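Local atomic coordinates of nigritoxine (Vibrio nigripulchritudo, PDB entry 5M41), a protein that acts as a bacterial toxin against crustaceans and insects and adopts a fold new at the time it was solved. Residues D242-I247 / S252-Y257; D327-S332 / R374-G379. One frame throughout, in Å; residues are numbered along the deposited sequence.

Overall arrangement
Both contacts are buried, and their centres lie about 14 Å apart. Interaction 1 joins two helices that follow each other in the chain, 240-245 and 253-264. It is mixed: a glutamate and two waters meet a helix start, and an apolar patch lies beside them. Its centre is about 23 Å from the centre of the chain. Interaction 2 is smaller and wholly apolar across its segments. It joins strand 328-336 of a curled antiparallel sheet to helix 373-382. Its centre lies deeper, about 15 Å from the centre of the chain. The two sites share no element, but they touch: R245 O probably accepts a hydrogen bond from R374 NH2 at 2.9 Å.

Interaction 1. Residues D242-I247 / S252-Y257; sequences DELRAI and SHLAKY
E243 reaches from helix 240-245 to the start of helix 253-264. Its OE1 accepts a hydrogen bond from L254 N at 3.1 Å. The N-H comes to the anti side of the carboxylate, 33° out of its plane, and the bond is bent, 145° at the hydrogen. The chain bends at CB-CG (chi2 -55°), which helps bring the carboxylate round to this helix start. Water 1 donates to E243 OE1 at 2.7 Å and to E243 O, and accepts from S252 OG. Water 2 donates to E243 OE2 and accepts from H253 N, at 2.9 Å from each. T238 OG1 also bonds OE2, so both carboxylate oxygens are held from more than one direction. L244 lies next to this polar cluster, in the apolar patch. Its CD2 meets L254 CD2 at 3.6 Å, and L207 of helix 206-215 touches both leucines. Two consecutive helices are joined here by the short connection 246-252, and S252 is the N-cap of the second. S252 OG accepts from A255 N at 2.8 Å in a nearly straight bond. The first three N-H groups of the helix are thus met by water 2, E243 and S252. The carboxylate would probably be stabilised by its place at this helix start. A246, the first residue to leave helical backbone angles, brings its carbonyl oxygen to 3.1 Å from S252 CB, and S249 OG bonds the same oxygen. I247 closes the patch. Its CD1 packs against L254 CG at 3.8 Å and lies equally near CD2, so L254 is met by both L244 and I247. V25 of helix 22-30 also touches L244 and I247. The I247 carbonyl oxygen rests 3.6 Å from A255 CB.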
loop_
_atom_site.group_PDB
_atom_site.type_symbol
_atom_site.label_atom_id
_atom_site.label_comp_id
_atom_site.label_asym_id
_atom_site.label_seq_id
_atom_site.Cartn_x
_atom_site.Cartn_y
_atom_site.Cartn_z
ATOM N N ASP A 242 -25.719 9.258 -8.714
ATOM C CA ASP A 242 -24.356 8.741 -8.826
ATOM C C ASP A 242 -23.534 9.038 -7.587
ATOM O O ASP A 242 -22.753 8.207 -7.180
ATOM C CB ASP A 242 -23.658 9.286 -10.072
ATOM C CG ASP A 242 -24.177 8.630 -11.356
ATOM O OD1 ASP A 242 -24.707 7.508 -11.290
ATOM O OD2 ASP A 242 -24.059 9.237 -12.420
ATOM N N GLU A 243 -23.716 10.218 -6.996
ATOM C CA GLU A 243 -23.042 10.535 -5.724
ATOM C C GLU A 243 -23.425 9.549 -4.627
ATOM O O GLU A 243 -22.565 9.114 -3.864
ATOM C CB GLU A 243 -23.327 11.969 -5.287
ATOM C CG GLU A 243 -22.546 13.013 -6.071
ATOM C CD GLU A 243 -21.045 12.770 -6.043
ATOM O OE1 GLU A 243 -20.457 12.456 -4.961
ATOM O OE2 GLU A 243 -20.447 12.884 -7.127
ATOM N N LEU A 244 -24.700 9.149 -4.570
ATOM C CA LEU A 244 -25.100 8.135 -3.575
ATOM C C LEU A 244 -24.533 6.778 -3.929
ATOM O O LEU A 244 -24.111 6.018 -3.035
ATOM C CB LEU A 244 -26.625 8.037 -3.405
ATOM C CG LEU A 244 -27.393 9.261 -2.888
ATOM C CD1 LEU A 244 -28.768 8.833 -2.420
ATOM C CD2 LEU A 244 -26.713 9.967 -1.723
ATOM N N ARG A 245 -24.512 6.457 -5.221
ATOM C CA ARG A 245 -23.929 5.197 -5.653
ATOM C C ARG A 245 -22.435 5.124 -5.285
ATOM O O ARG A 245 -21.933 4.055 -4.959
ATOM C CB ARG A 245 -24.120 4.994 -7.162
ATOM C CG ARG A 245 -25.564 4.705 -7.546
ATOM C CD ARG A 245 -25.720 4.626 -9.056
ATOM N NE ARG A 245 -24.862 3.595 -9.636
ATOM C CZ ARG A 245 -25.205 2.324 -9.782
ATOM N NH1 ARG A 245 -26.406 1.896 -9.402
ATOM N NH2 ARG A 245 -24.340 1.484 -10.334
ATOM N N ALA A 246 -21.755 6.266 -5.318
ATOM C CA ALA A 246 -20.299 6.337 -5.105
ATOM C C ALA A 246 -19.903 6.785 -3.688
ATOM O O ALA A 246 -18.753 7.161 -3.454
ATOM C CB ALA A 246 -19.663 7.258 -6.162
ATOM N N ILE A 247 -20.855 6.761 -2.760
ATOM C CA ILE A 247 -20.635 7.221 -1.369
ATOM C C ILE A 247 -19.430 6.570 -0.658
ATOM O O ILE A 247 -18.769 7.212 0.141
ATOM C CB ILE A 247 -21.937 7.109 -0.502
ATOM C CG1 ILE A 247 -21.746 7.704 0.887
ATOM C CG2 ILE A 247 -22.345 5.671 -0.254
ATOM C CD1 ILE A 247 -21.692 9.211 0.907
ATOM N N SER A 252 -14.991 9.854 -3.537
ATOM C CA SER A 252 -16.371 10.355 -3.396
ATOM C C SER A 252 -16.440 11.829 -2.978
ATOM O O SER A 252 -15.890 12.211 -1.940
ATOM C CB SER A 252 -17.096 9.534 -2.342
ATOM O OG SER A 252 -18.312 10.164 -1.998
ATOM N N HIS A 253 -17.138 12.647 -3.758
ATOM C CA HIS A 253 -17.245 14.071 -3.451
ATOM C C HIS A 253 -18.191 14.289 -2.303
ATOM O O HIS A 253 -17.954 15.120 -1.417
ATOM C CB HIS A 253 -17.636 14.855 -4.718
ATOM C CG HIS A 253 -16.546 14.860 -5.770
ATOM N ND1 HIS A 253 -15.607 15.846 -5.849
ATOM C CD2 HIS A 253 -16.212 13.923 -6.748
ATOM C CE1 HIS A 253 -14.734 15.558 -6.842
ATOM N NE2 HIS A 253 -15.114 14.391 -7.402
ATOM N N LEU A 254 -19.243 13.488 -2.275
ATOM C CA LEU A 254 -20.188 13.539 -1.183
ATOM C C LEU A 254 -19.562 13.030 0.133
ATOM O O LEU A 254 -19.795 13.609 1.195
ATOM C CB LEU A 254 -21.441 12.752 -1.563
ATOM C CG LEU A 254 -22.582 12.640 -0.559
ATOM C CD1 LEU A 254 -23.090 14.047 -0.212
ATOM C CD2 LEU A 254 -23.700 11.777 -1.125
ATOM N N ALA A 255 -18.765 11.957 0.086
ATOM C CA ALA A 255 -18.022 11.579 1.303
ATOM C C ALA A 255 -17.110 12.733 1.795
ATOM O O ALA A 255 -16.973 12.985 3.016
ATOM C CB ALA A 255 -17.197 10.323 1.065
ATOM N N LYS A 256 -16.486 13.436 0.863
ATOM C CA LYS A 256 -15.691 14.625 1.257
ATOM C C LYS A 256 -16.585 15.660 1.970
ATOM O O LYS A 256 -16.203 16.227 2.986
ATOM C CB LYS A 256 -14.967 15.249 0.058
ATOM C CG LYS A 256 -14.064 16.436 0.432
ATOM C CD LYS A 256 -13.328 17.058 -0.768
ATOM C CE LYS A 256 -14.312 17.720 -1.724
ATOM N NZ LYS A 256 -13.754 17.936 -3.087
ATOM N N TYR A 257 -17.796 15.869 1.470
ATOM C CA TYR A 257 -18.696 16.835 2.104
ATOM C C TYR A 257 -19.120 16.368 3.515
ATOM O O TYR A 257 -19.069 17.138 4.479
ATOM C CB TYR A 257 -19.934 17.124 1.229
ATOM C CG TYR A 257 -20.834 18.180 1.854
ATOM C CD1 TYR A 257 -20.286 19.384 2.328
ATOM C CD2 TYR A 257 -22.229 17.983 1.984
ATOM C CE1 TYR A 257 -21.095 20.359 2.907
ATOM C CE2 TYR A 257 -23.036 18.957 2.570
ATOM C CZ TYR A 257 -22.458 20.140 3.024
ATOM O OH TYR A 257 -23.223 21.118 3.616
HETATM O O HOH W 1 -20.086 9.957 -3.971
HETATM O O HOH W 2 -17.982 11.539 -6.315
#

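Interaction 2. Residues D327-S332 / R374-G379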
loop_
_atom_site.group_PDB
_atom_site.type_symbol
_atom_site.label_atom_id
_atom_site.label_comp_id
_atom_site.label_asym_id
_atom_site.label_seq_id
_atom_site.Cartn_x
_atom_site.Cartn_y
_atom_site.Cartn_z
ATOM N N ASP A 327 -20.087 -4.760 -1.568
ATOM C CA ASP A 327 -19.064 -5.126 -0.589
ATOM C C ASP A 327 -17.879 -4.189 -0.678
ATOM O O ASP A 327 -17.392 -3.904 -1.790
ATOM C CB ASP A 327 -18.516 -6.536 -0.878
ATOM C CG ASP A 327 -19.460 -7.647 -0.462
ATOM O OD1 ASP A 327 -20.290 -7.410 0.425
ATOM O OD2 ASP A 327 -19.334 -8.769 -1.015
ATOM N N VAL A 328 -17.377 -3.760 0.481
ATOM C CA VAL A 328 -16.173 -2.948 0.530
ATOM C C VAL A 328 -14.954 -3.854 0.421
ATOM O O VAL A 328 -14.833 -4.856 1.127
ATOM C CB VAL A 328 -16.119 -2.081 1.811
ATOM C CG1 VAL A 328 -14.760 -1.400 1.942
ATOM C CG2 VAL A 328 -17.220 -1.009 1.776
ATOM N N ILE A 329 -14.059 -3.523 -0.496
ATOM C CA ILE A 329 -12.888 -4.320 -0.737
ATOM C C ILE A 329 -11.646 -3.427 -0.708
ATOM O O ILE A 329 -11.738 -2.211 -0.899
ATOM C CB ILE A 329 -12.977 -5.123 -2.063
ATOM C CG1 ILE A 329 -13.118 -4.215 -3.274
ATOM C CG2 ILE A 329 -14.148 -6.118 -2.040
ATOM C CD1 ILE A 329 -12.795 -4.926 -4.585
ATOM N N SER A 330 -10.505 -4.035 -0.427
ATOM C CA SER A 330 -9.237 -3.369 -0.544
ATOM C C SER A 330 -8.540 -4.052 -1.710
ATOM O O SER A 330 -8.269 -5.263 -1.650
ATOM C CB SER A 330 -8.426 -3.551 0.733
ATOM O OG SER A 330 -7.082 -3.123 0.545
ATOM N N LEU A 331 -8.296 -3.307 -2.782
ATOM C CA LEU A 331 -7.431 -3.813 -3.825
ATOM C C LEU A 331 -6.014 -3.368 -3.480
ATOM O O LEU A 331 -5.676 -2.175 -3.586
ATOM C CB LEU A 331 -7.879 -3.335 -5.211
ATOM C CG LEU A 331 -6.911 -3.401 -6.402
ATOM C CD1 LEU A 331 -6.470 -4.819 -6.720
ATOM C CD2 LEU A 331 -7.571 -2.779 -7.618
ATOM N N SER A 332 -5.196 -4.322 -3.049
ATOM C CA SER A 332 -3.818 -4.044 -2.659
ATOM C C SER A 332 -2.908 -4.178 -3.854
ATOM O O SER A 332 -2.961 -5.174 -4.552
ATOM C CB SER A 332 -3.331 -5.029 -1.583
ATOM O OG SER A 332 -3.962 -4.791 -0.336
ATOM N N ARG A 374 -17.974 -2.458 -6.956
ATOM C CA ARG A 374 -18.519 -1.725 -8.083
ATOM C C ARG A 374 -17.817 -0.376 -8.289
ATOM O O ARG A 374 -17.591 0.011 -9.429
ATOM C CB ARG A 374 -20.026 -1.523 -7.941
ATOM C CG ARG A 374 -20.590 -0.611 -9.017
ATOM C CD ARG A 374 -22.030 -0.183 -8.730
ATOM N NE ARG A 374 -22.154 0.692 -7.558
ATOM C CZ ARG A 374 -23.289 0.835 -6.874
ATOM N NH1 ARG A 374 -24.352 0.158 -7.246
ATOM N NH2 ARG A 374 -23.355 1.634 -5.819
ATOM N N ASP A 375 -17.488 0.326 -7.201
ATOM C CA ASP A 375 -16.752 1.594 -7.285
ATOM C C ASP A 375 -15.388 1.399 -7.930
ATOM O O ASP A 375 -14.940 2.239 -8.701
ATOM C CB ASP A 375 -16.517 2.212 -5.900
ATOM C CG ASP A 375 -17.810 2.567 -5.172
ATOM O OD1 ASP A 375 -18.815 2.881 -5.835
ATOM O OD2 ASP A 375 -17.801 2.565 -3.917
ATOM N N LEU A 376 -14.713 0.298 -7.594
ATOM C CA LEU A 376 -13.417 0.023 -8.197
ATOM C C LEU A 376 -13.533 -0.242 -9.712
ATOM O O LEU A 376 -12.710 0.269 -10.480
ATOM C CB LEU A 376 -12.685 -1.104 -7.457
ATOM C CG LEU A 376 -11.813 -0.556 -6.310
ATOM C CD1 LEU A 376 -12.551 0.367 -5.341
ATOM C CD2 LEU A 376 -11.057 -1.643 -5.574
ATOM N N ILE A 377 -14.540 -1.014 -10.137
ATOM C CA ILE A 377 -14.744 -1.268 -11.579
ATOM C C ILE A 377 -14.986 0.075 -12.276
ATOM O O ILE A 377 -14.319 0.407 -13.255
ATOM C CB ILE A 377 -15.943 -2.222 -11.846
ATOM C CG1 ILE A 377 -15.658 -3.633 -11.318
ATOM C CG2 ILE A 377 -16.305 -2.282 -13.333
ATOM C CD1 ILE A 377 -14.360 -4.244 -11.806
ATOM N N GLU A 378 -15.911 0.863 -11.737
ATOM C CA GLU A 378 -16.242 2.153 -12.342
ATOM C C GLU A 378 -15.021 3.062 -12.356
ATOM O O GLU A 378 -14.764 3.726 -13.344
ATOM C CB GLU A 378 -17.428 2.808 -11.640
ATOM C CG GLU A 378 -18.748 2.100 -11.947
ATOM C CD GLU A 378 -19.946 2.628 -11.152
ATOM O OE1 GLU A 378 -19.840 3.703 -10.513
ATOM O OE2 GLU A 378 -21.014 1.967 -11.178
ATOM N N GLY A 379 -14.252 3.067 -11.270
ATOM C CA GLY A 379 -13.032 3.873 -11.204
ATOM C C GLY A 379 -11.996 3.470 -12.262
ATOM O O GLY A 379 -11.310 4.318 -12.830
#
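D375 O accepts the helical hydrogen bond from G379 N at 2.8 Å. This turn of helix 373-382 presents L376 to strand 328-336. L376 alone carries the helix side of the contact, and its CD2 methyl does the touching. On the strand, I329 and L331 are two residues apart and form one apolar surface. The methyl rests against both of them. L376 CD2 lies 3.6 Å from L331 CB, close to the strand backbone. The same methyl is 3.8 Å from I329 CD1 and 4.0 Å from I329 CG1. It therefore meets I329 along the outer part of its chain but L331 mainly at the root. I329 CG1 stands between the backbone N and the carbonyl carbon (chi1 61°), and the extended chi2 of 163° carries CD1 on toward the helix. L331 instead has CG anti to its N (chi1 162°), and its CD2 is a looser neighbour of L376 CD2 at 4.2 Å. T314 of helix 302-319 and L345 of strand 340-348 touch both I329 and L331. I369 touches L376. The setting is a strand leading into a helix. Strand 366-370 pairs antiparallel with 328-336, and the chain then turns into helix 373-382, which packs against strand 328-336. Backbone hydrogen bonds join L331 with I369, I329 with G371 and D327 with S373, so the pairing runs up to the helix start. V328 and S330 point away from the helix. The polar and apolar roles are thus divided. Directional backbone bonds hold 327-331 along strand 366-370 and on to the helix start, while residues 374-379 meet the strand segment through the L376 CD2 methyl by van der Waals contact, without a polar bond between the two segments.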